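Local coordinates for periplasmic branched-chain amino acid-binding protein (Burkholderia mallei, PDB 3I09) that probably captures branched-chain amino acids or related small carboxylates in the periplasm for an ABC transporter, and holds acetoacetic acid in this crystal, at residues A[323-327]-A[371-375]; A[333-339]-A[351-357]. All blocks are in the same frame, centred on the assembly; numbering follows the deposited sequence. Where two conformers were deposited one is given.

In the fold
Both contacts involve the antiparallel sheet of this type I periplasmic binding protein, their centres 28 Å apart and their nearest atoms about 11 Å apart, without touching. Contact 1 fastens the C-terminal residues 371-375 to the turn that joins strands 320-323 and 329-338; contact 2 pairs the later part of that second strand with strand 351-357. The chain therefore runs from the turn of contact 1 through both strands of contact 2 before returning to contact 1 at its C terminus. Contact 2 looks toward the ligand pocket: the side chain of Met333 is about 12 Å from the acetoacetic acid and touches Tyr122, a residue of the pocket. Contact 1 includes Cys371, disulfide-bonded to Cys113.

Contact 1 of 2, residues A[323-327]-A[371-375]; sequences IRTDG and CALWK. With EDO (1,2-ethanediol), chain N.
Two type I beta turns, Arg324 to Gly327 and Cys371 to Trp374, meet with Asp326 and Trp374 nearest in register (CA to CA 6.1 Å). Each is closed by a backbone hydrogen bond, Gly327 N to Arg324 O at 2.9 Å and Trp374 N to Cys371 O at 3.1 Å. Gly327 has phi 100°, where a side chain would jam against the preceding carbonyl. Arg324 (chi1 p, then extended) and Asp326 (chi1 p, chi2 near 0°) form a two-pronged salt bridge: Arg324 NE to Asp326 OD1 2.9 Å, Arg324 NH2 to Asp326 OD2 3.0 Å. Arg324 NH2 also bonds to Thr364 O. Trp374, chi1 t and chi2 17°, lays its indole beside this pair, with CH2 3.5 Å from Arg324 CZ over one guanidinium face and CZ3 3.6 Å from Asp326 OD2. Thr325 (m) brings CG2 to 3.6 Å from Leu373 O, while Cys371 (t) sets SG 3.9 Å from Asp326 CB. An ethanediol, probably from the crystallisation liquor, accepts from Lys375 N at O1 (2.6 Å) and donates from O2 to Lys375 O (2.8 Å). This is side-chain packing of a C-terminal tail on a beta-hairpin turn, with the tail tethered by the Cys371-Cys113 disulfide.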
ATOM      1  N   ILE A 323      -6.585  -4.244 -14.591  1.00 11.35           N
ATOM      2  CA  ILE A 323      -5.753  -3.036 -14.556  1.00 10.67           C
ATOM      3  C   ILE A 323      -6.318  -2.102 -15.593  1.00 10.21           C
ATOM      4  O   ILE A 323      -6.364  -2.416 -16.795  1.00 11.51           O
ATOM      5  CB  ILE A 323      -4.272  -3.358 -14.810  1.00 10.96           C
ATOM      6  CG1 ILE A 323      -3.702  -4.256 -13.712  1.00  9.85           C
ATOM      7  CG2 ILE A 323      -3.443  -2.031 -14.968  1.00 11.71           C
ATOM      8  CD1 ILE A 323      -2.315  -4.980 -14.137  1.00  8.09           C
ATOM      9  N   ARG A 324      -6.730  -0.936 -15.141  1.00 11.27           N
ATOM     10  CA  ARG A 324      -7.446   0.005 -16.024  1.00 11.51           C
ATOM     11  C   ARG A 324      -6.524   1.071 -16.602  1.00 11.15           C
ATOM     12  O   ARG A 324      -5.321   1.093 -16.318  1.00 10.23           O
ATOM     13  CB  ARG A 324      -8.637   0.617 -15.306  1.00 12.88           C
ATOM     14  CG  ARG A 324      -8.292   1.562 -14.219  1.00 12.72           C
ATOM     15  CD  ARG A 324      -9.585   2.206 -13.643  1.00 13.15           C
ATOM     16  NE  ARG A 324      -9.191   3.222 -12.696  1.00 11.34           N
ATOM     17  CZ  ARG A 324      -9.989   3.822 -11.828  1.00 13.60           C
ATOM     18  NH1 ARG A 324     -11.279   3.503 -11.752  1.00 11.57           N
ATOM     19  NH2 ARG A 324      -9.478   4.741 -11.031  1.00 15.00           N
ATOM     20  N   THR A 325      -7.096   1.956 -17.409  1.00 11.23           N
ATOM     21  CA  THR A 325      -6.318   2.921 -18.170  1.00 11.41           C
ATOM     22  C   THR A 325      -5.306   3.722 -17.343  1.00 10.97           C
ATOM     23  O   THR A 325      -4.157   3.872 -17.747  1.00 11.19           O
ATOM     24  CB  THR A 325      -7.273   3.881 -18.959  1.00 12.88           C
ATOM     25  OG1 THR A 325      -8.074   3.078 -19.831  1.00 13.78           O
ATOM     26  CG2 THR A 325      -6.481   4.882 -19.790  1.00 13.70           C
ATOM     27  N   ASP A 326      -5.732   4.219 -16.191  1.00 10.52           N
ATOM     28  CA  ASP A 326      -4.870   5.082 -15.351  1.00 10.95           C
ATOM     29  C   ASP A 326      -3.782   4.324 -14.615  1.00 11.83           C
ATOM     30  O   ASP A 326      -2.953   4.934 -13.933  1.00 12.91           O
ATOM     31  CB  ASP A 326      -5.689   5.950 -14.369  1.00 11.67           C
ATOM     32  CG  ASP A 326      -6.433   5.157 -13.279  1.00 11.50           C
ATOM     33  OD1 ASP A 326      -6.377   3.910 -13.230  1.00 13.38           O
ATOM     34  OD2 ASP A 326      -7.124   5.813 -12.454  1.00 13.36           O
ATOM     35  N   GLY A 327      -3.811   2.996 -14.745  1.00 11.73           N
ATOM     36  CA  GLY A 327      -2.836   2.123 -14.101  1.00 10.99           C
ATOM     37  C   GLY A 327      -3.300   1.458 -12.814  1.00 10.78           C
ATOM     38  O   GLY A 327      -2.602   0.609 -12.288  1.00 10.08           O
ATOM     39  N   CYS A 371      -5.655  12.216 -14.017  1.00 15.11           N
ATOM     40  CA  CYS A 371      -4.820  11.498 -14.988  1.00 14.99           C
ATOM     41  C   CYS A 371      -5.102  12.012 -16.399  1.00 16.37           C
ATOM     42  O   CYS A 371      -6.172  11.788 -16.952  1.00 13.83           O
ATOM     43  CB  CYS A 371      -5.090   9.996 -14.937  1.00 15.68           C
ATOM     44  SG  CYS A 371      -4.231   9.055 -16.210  1.00 16.32           S
ATOM     45  N   ALA A 372      -4.116  12.707 -16.971  1.00 16.98           N
ATOM     46  CA  ALA A 372      -4.261  13.296 -18.302  1.00 18.01           C
ATOM     47  C   ALA A 372      -4.442  12.235 -19.422  1.00 18.40           C
ATOM     48  O   ALA A 372      -4.894  12.566 -20.534  1.00 20.26           O
ATOM     49  CB  ALA A 372      -3.056  14.215 -18.593  1.00 18.41           C
ATOM     50  N   LEU A 373      -4.128  10.979 -19.133  1.00 17.73           N
ATOM     51  CA  LEU A 373      -4.284   9.873 -20.090  1.00 17.86           C
ATOM     52  C   LEU A 373      -5.640   9.172 -20.021  1.00 18.40           C
ATOM     53  O   LEU A 373      -5.910   8.269 -20.823  1.00 19.26           O
ATOM     54  CB  LEU A 373      -3.158   8.862 -19.881  1.00 18.59           C
ATOM     55  CG  LEU A 373      -1.755   9.427 -20.011  1.00 19.63           C
ATOM     56  CD1 LEU A 373      -0.674   8.376 -19.622  1.00 21.24           C
ATOM     57  CD2 LEU A 373      -1.544   9.921 -21.428  1.00 22.42           C
ATOM     58  N   TRP A 374      -6.494   9.582 -19.085  1.00 18.24           N
ATOM     59  CA  TRP A 374      -7.823   8.988 -18.921  1.00 19.47           C
ATOM     60  C   TRP A 374      -8.914  10.008 -19.254  1.00 21.56           C
ATOM     61  O   TRP A 374      -9.358  10.781 -18.404  1.00 22.11           O
ATOM     62  CB  TRP A 374      -8.004   8.476 -17.505  1.00 17.54           C
ATOM     63  CG  TRP A 374      -9.237   7.659 -17.261  1.00 18.20           C
ATOM     64  CD1 TRP A 374     -10.038   7.053 -18.204  1.00 17.30           C
ATOM     65  CD2 TRP A 374      -9.792   7.311 -15.984  1.00 17.05           C
ATOM     66  NE1 TRP A 374     -11.067   6.381 -17.581  1.00 19.15           N
ATOM     67  CE2 TRP A 374     -10.941   6.515 -16.224  1.00 17.44           C
ATOM     68  CE3 TRP A 374      -9.444   7.605 -14.667  1.00 14.30           C
ATOM     69  CZ2 TRP A 374     -11.719   6.010 -15.200  1.00 18.16           C
ATOM     70  CZ3 TRP A 374     -10.220   7.105 -13.652  1.00 15.81           C
ATOM     71  CH2 TRP A 374     -11.348   6.310 -13.915  1.00 17.47           C
ATOM     72  N   LYS A 375      -9.334   9.995 -20.499  1.00 24.73           N
ATOM     73  CA  LYS A 375     -10.408  10.896 -20.933  1.00 27.61           C
ATOM     74  C   LYS A 375     -11.597  10.142 -21.554  1.00 28.34           C
ATOM     75  O   LYS A 375     -11.546   8.933 -21.828  1.00 28.72           O
ATOM     76  CB  LYS A 375      -9.847  11.971 -21.860  1.00 28.49           C
ATOM     77  CG  LYS A 375      -9.170  13.133 -21.070  1.00 30.40           C
ATOM     78  CD  LYS A 375      -8.044  13.767 -21.843  1.00 32.99           C
ATOM     79  CE  LYS A 375      -7.374  14.899 -21.066  1.00 34.68           C
ATOM     80  NZ  LYS A 375      -5.974  15.100 -21.521  1.00 35.93           N
ATOM     81  OXT LYS A 375     -12.659  10.740 -21.745  1.00 30.06           O
TER
HETATM   82  C1  EDO N  20      -8.046   7.869 -23.409  1.00 35.29           C
HETATM   83  O1  EDO N  20      -8.486   9.121 -22.851  1.00 36.65           O
HETATM   84  C2  EDO N  20      -8.878   6.694 -22.885  1.00 34.79           C
HETATM   85  O2  EDO N  20      -9.544   7.001 -21.652  1.00 31.90           O

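Contact 2 of 2, residues A[333-339]-A[351-357]; sequences MYLMEVK and YKVVATI
Strands 333-338 and 351-357 run antiparallel, their axes 4.4 Å apart at closest and 140° between directions. Met333-Ile357, Leu335-Ala355 and Glu337-Lys352 are hydrogen-bonded pairs; Tyr334-Thr356, Met336-Val353 and Val338-Tyr351 are non-hydrogen-bonded. A classic beta bulge shifts the register: Val354 (phi/psi -86/-46°) and Ala355 both face Leu335, whose O accepts from Val354 N (2.7 Å) and Ala355 N (3.2 Å). The bulged Val354 projects CG1 to 3.8 Å from Leu335 CD2 and CG2 to 3.8 Å from Glu337 CB, filling the gap between those side chains. On the opposite face selenomethionine Met336 (m, t, m) lays CE over the face of the Tyr351 ring, 3.7 Å from its centroid (CH-pi), with SE oblique at 4.7 Å from that centroid (Met-aromatic); its SE meets Val353 CG2 at 3.9 Å. Lys352 NZ forms its main salt bridge with Glu343; its pair with Glu337 OE1 is long, 3.8 Å. Strand 248-251 flanks strand 329-338 on its other edge, while Met333 and Leu335 pack against helix 124-137 and Val338 against helix 241-244.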
HETATM    1  N   MSE A 333     -12.045  -3.608  -1.838  1.00 12.21           N
HETATM    2  CA  MSE A 333     -11.348  -3.250  -0.628  1.00 12.58           C
HETATM    3  C   MSE A 333     -12.236  -3.647   0.565  1.00 12.78           C
HETATM    4  O   MSE A 333     -13.451  -3.904   0.391  1.00 13.73           O
HETATM    5  CB  MSE A 333     -11.042  -1.748  -0.630  1.00 12.64           C
HETATM    6  CG  MSE A 333     -10.145  -1.291  -1.759  1.00 11.46           C
HETATM    7 SE   MSE A 333      -8.278  -1.980  -1.661  0.75 14.35          SE
HETATM    8  CE  MSE A 333      -7.676  -0.913  -0.283  1.00 13.84           C
ATOM      9  N   TYR A 334     -11.651  -3.717   1.765  1.00 13.17           N
ATOM     10  CA  TYR A 334     -12.356  -4.173   2.970  1.00 12.64           C
ATOM     11  C   TYR A 334     -12.260  -3.130   4.070  1.00 12.93           C
ATOM     12  O   TYR A 334     -11.151  -2.700   4.428  1.00 15.29           O
ATOM     13  CB  TYR A 334     -11.770  -5.516   3.460  1.00 12.58           C
ATOM     14  CG  TYR A 334     -11.837  -6.528   2.345  1.00 13.94           C
ATOM     15  CD1 TYR A 334     -13.039  -7.134   2.027  1.00 16.92           C
ATOM     16  CD2 TYR A 334     -10.734  -6.770   1.525  1.00 16.07           C
ATOM     17  CE1 TYR A 334     -13.152  -7.994   0.974  1.00 19.19           C
ATOM     18  CE2 TYR A 334     -10.831  -7.625   0.457  1.00 19.60           C
ATOM     19  CZ  TYR A 334     -12.038  -8.238   0.186  1.00 20.97           C
ATOM     20  OH  TYR A 334     -12.157  -9.076  -0.888  1.00 24.31           O
ATOM     21  N   LEU A 335     -13.407  -2.760   4.620  1.00 13.18           N
ATOM     22  CA  LEU A 335     -13.491  -1.929   5.830  1.00 13.09           C
ATOM     23  C   LEU A 335     -13.532  -2.910   6.987  1.00 14.17           C
ATOM     24  O   LEU A 335     -14.426  -3.755   7.051  1.00 14.21           O
ATOM     25  CB  LEU A 335     -14.768  -1.106   5.815  1.00 14.19           C
ATOM     26  CG  LEU A 335     -14.910  -0.053   6.918  1.00 15.03           C
ATOM     27  CD1 LEU A 335     -13.805   1.027   6.738  1.00 13.41           C
ATOM     28  CD2 LEU A 335     -16.300   0.566   6.910  1.00 17.76           C
HETATM   29  N   MSE A 336     -12.554  -2.826   7.881  1.00 14.41           N
HETATM   30  CA  MSE A 336     -12.468  -3.735   9.012  1.00 15.28           C
HETATM   31  C   MSE A 336     -12.409  -3.028  10.326  1.00 14.48           C
HETATM   32  O   MSE A 336     -12.051  -1.835  10.405  1.00 13.31           O
HETATM   33  CB  MSE A 336     -11.250  -4.597   8.797  1.00 15.57           C
HETATM   34  CG  MSE A 336     -11.534  -5.194   7.432  1.00 21.89           C
HETATM   35 SE   MSE A 336     -10.724  -6.672   7.132  0.75 27.75          SE
HETATM   36  CE  MSE A 336      -9.042  -5.883   7.200  1.00 19.83           C
ATOM     37  N   GLU A 337     -12.810  -3.755  11.366  1.00 13.90           N
ATOM     38  CA  GLU A 337     -12.682  -3.240  12.705  1.00 13.25           C
ATOM     39  C   GLU A 337     -11.744  -4.161  13.481  1.00 12.07           C
ATOM     40  O   GLU A 337     -11.840  -5.381  13.382  1.00 12.98           O
ATOM     41  CB  GLU A 337     -14.054  -3.115  13.394  1.00 14.07           C
ATOM     42  CG  GLU A 337     -13.940  -2.536  14.777  1.00 15.43           C
ATOM     43  CD  GLU A 337     -15.287  -2.384  15.527  1.00 20.51           C
ATOM     44  OE1 GLU A 337     -16.222  -3.161  15.239  1.00 22.60           O
ATOM     45  OE2 GLU A 337     -15.358  -1.530  16.446  1.00 17.95           O
ATOM     46  N   VAL A 338     -10.837  -3.571  14.260  1.00 11.96           N
ATOM     47  CA  VAL A 338      -9.886  -4.355  15.041  1.00 11.42           C
ATOM     48  C   VAL A 338     -10.620  -4.965  16.221  1.00 11.05           C
ATOM     49  O   VAL A 338     -11.405  -4.284  16.909  1.00 11.82           O
ATOM     50  CB  VAL A 338      -8.704  -3.512  15.524  1.00 12.07           C
ATOM     51  CG1 VAL A 338      -7.779  -4.392  16.378  1.00 10.45           C
ATOM     52  CG2 VAL A 338      -7.978  -2.864  14.297  1.00 11.80           C
ATOM     53  N   LYS A 339     -10.433  -6.263  16.385  1.00 11.02           N
ATOM     54  CA  LYS A 339     -11.040  -7.035  17.469  1.00 11.19           C
ATOM     55  C   LYS A 339     -10.654  -6.649  18.902  1.00 11.52           C
ATOM     56  O   LYS A 339      -9.560  -6.157  19.163  1.00  9.62           O
ATOM     57  CB  LYS A 339     -10.741  -8.536  17.292  1.00 10.77           C
ATOM     58  CG  LYS A 339     -11.538  -9.187  16.168  1.00 11.69           C
ATOM     59  CD  LYS A 339     -11.230 -10.705  16.049  1.00 13.26           C
ATOM     60  CE  LYS A 339     -12.243 -11.405  15.151  1.00 15.99           C
ATOM     61  NZ  LYS A 339     -12.074 -12.875  15.264  1.00 15.98           N
ATOM     62  N   TYR A 351      -9.092  -9.049  12.857  1.00 12.99           N
ATOM     63  CA  TYR A 351     -10.064  -8.275  12.089  0.50 14.01           C
ATOM     64  C   TYR A 351     -11.480  -8.812  12.100  1.00 15.01           C
ATOM     65  O   TYR A 351     -11.669 -10.019  12.019  1.00 14.73           O
ATOM     66  CB  TYR A 351      -9.669  -8.317  10.627  0.50 14.02           C
ATOM     67  CG  TYR A 351      -8.290  -7.847  10.286  0.50 13.61           C
ATOM     68  CD1 TYR A 351      -7.991  -6.492  10.253  0.50 16.24           C
ATOM     69  CD2 TYR A 351      -7.307  -8.749   9.914  0.50 12.14           C
ATOM     70  CE1 TYR A 351      -6.748  -6.053   9.877  0.50 14.94           C
ATOM     71  CE2 TYR A 351      -6.043  -8.316   9.552  0.50 13.03           C
ATOM     72  CZ  TYR A 351      -5.768  -6.970   9.550  0.50 14.46           C
ATOM     73  OH  TYR A 351      -4.520  -6.528   9.194  0.50 14.11           O
ATOM     74  N   LYS A 352     -12.453  -7.909  12.113  1.00 16.27           N
ATOM     75  CA  LYS A 352     -13.839  -8.190  11.823  1.00 17.76           C
ATOM     76  C   LYS A 352     -14.115  -7.425  10.540  1.00 19.53           C
ATOM     77  O   LYS A 352     -13.793  -6.234  10.461  1.00 18.53           O
ATOM     78  CB  LYS A 352     -14.726  -7.643  12.927  1.00 18.85           C
ATOM     79  CG  LYS A 352     -14.605  -8.404  14.245  1.00 21.82           C
ATOM     80  CD  LYS A 352     -15.493  -7.843  15.367  1.00 24.05           C
ATOM     81  CE  LYS A 352     -14.953  -6.555  15.988  1.00 25.68           C
ATOM     82  NZ  LYS A 352     -15.653  -6.265  17.275  1.00 24.60           N
ATOM     83  N   VAL A 353     -14.724  -8.058   9.541  1.00 20.34           N
ATOM     84  CA  VAL A 353     -15.088  -7.290   8.330  1.00 21.77           C
ATOM     85  C   VAL A 353     -16.375  -6.482   8.558  1.00 21.28           C
ATOM     86  O   VAL A 353     -17.431  -7.021   8.914  1.00 23.26           O
ATOM     87  CB  VAL A 353     -15.217  -8.184   7.079  1.00 22.71           C
ATOM     88  CG1 VAL A 353     -15.618  -7.329   5.855  1.00 23.24           C
ATOM     89  CG2 VAL A 353     -13.931  -8.940   6.817  1.00 23.48           C
ATOM     90  N   VAL A 354     -16.300  -5.186   8.388  1.00 19.77           N
ATOM     91  CA  VAL A 354     -17.463  -4.318   8.544  1.00 19.57           C
ATOM     92  C   VAL A 354     -18.230  -4.279   7.200  1.00 19.19           C
ATOM     93  O   VAL A 354     -19.458  -4.399   7.167  1.00 19.22           O
ATOM     94  CB  VAL A 354     -17.009  -2.903   8.955  1.00 19.20           C
ATOM     95  CG1 VAL A 354     -18.187  -1.892   9.101  1.00 20.65           C
ATOM     96  CG2 VAL A 354     -16.231  -2.956  10.236  1.00 21.64           C
ATOM     97  N   ALA A 355     -17.497  -4.111   6.100  1.00 17.74           N
ATOM     98  CA  ALA A 355     -18.080  -3.979   4.763  1.00 17.38           C
ATOM     99  C   ALA A 355     -17.049  -4.328   3.699  1.00 16.46           C
ATOM    100  O   ALA A 355     -15.842  -4.165   3.892  1.00 13.54           O
ATOM    101  CB  ALA A 355     -18.606  -2.566   4.515  1.00 17.52           C
ATOM    102  N   THR A 356     -17.547  -4.846   2.588  1.00 16.49           N
ATOM    103  CA  THR A 356     -16.746  -4.947   1.371  1.00 16.20           C
ATOM    104  C   THR A 356     -17.028  -3.714   0.523  1.00 16.83           C
ATOM    105  O   THR A 356     -18.196  -3.396   0.267  1.00 17.36           O
ATOM    106  CB  THR A 356     -17.090  -6.219   0.606  1.00 16.26           C
ATOM    107  OG1 THR A 356     -16.756  -7.347   1.413  1.00 16.54           O
ATOM    108  CG2 THR A 356     -16.336  -6.304  -0.718  1.00 17.29           C
ATOM    109  N   ILE A 357     -15.984  -3.017   0.074  1.00 15.99           N
ATOM    110  CA  ILE A 357     -16.139  -1.834  -0.770  1.00 15.60           C
ATOM    111  C   ILE A 357     -15.886  -2.261  -2.193  1.00 16.27           C
ATOM    112  O   ILE A 357     -14.749  -2.659  -2.513  1.00 15.27           O
ATOM    113  CB  ILE A 357     -15.149  -0.711  -0.412  1.00 16.84           C
ATOM    114  CG1 ILE A 357     -15.237  -0.365   1.086  1.00 18.48           C
ATOM    115  CG2 ILE A 357     -15.439   0.562  -1.244  1.00 14.34           C
ATOM    116  CD1 ILE A 357     -13.986   0.313   1.599  1.00 21.11           C
TER
HETATM  117  O   HOH W   1     -13.840  -4.206  18.224  1.00 20.02           O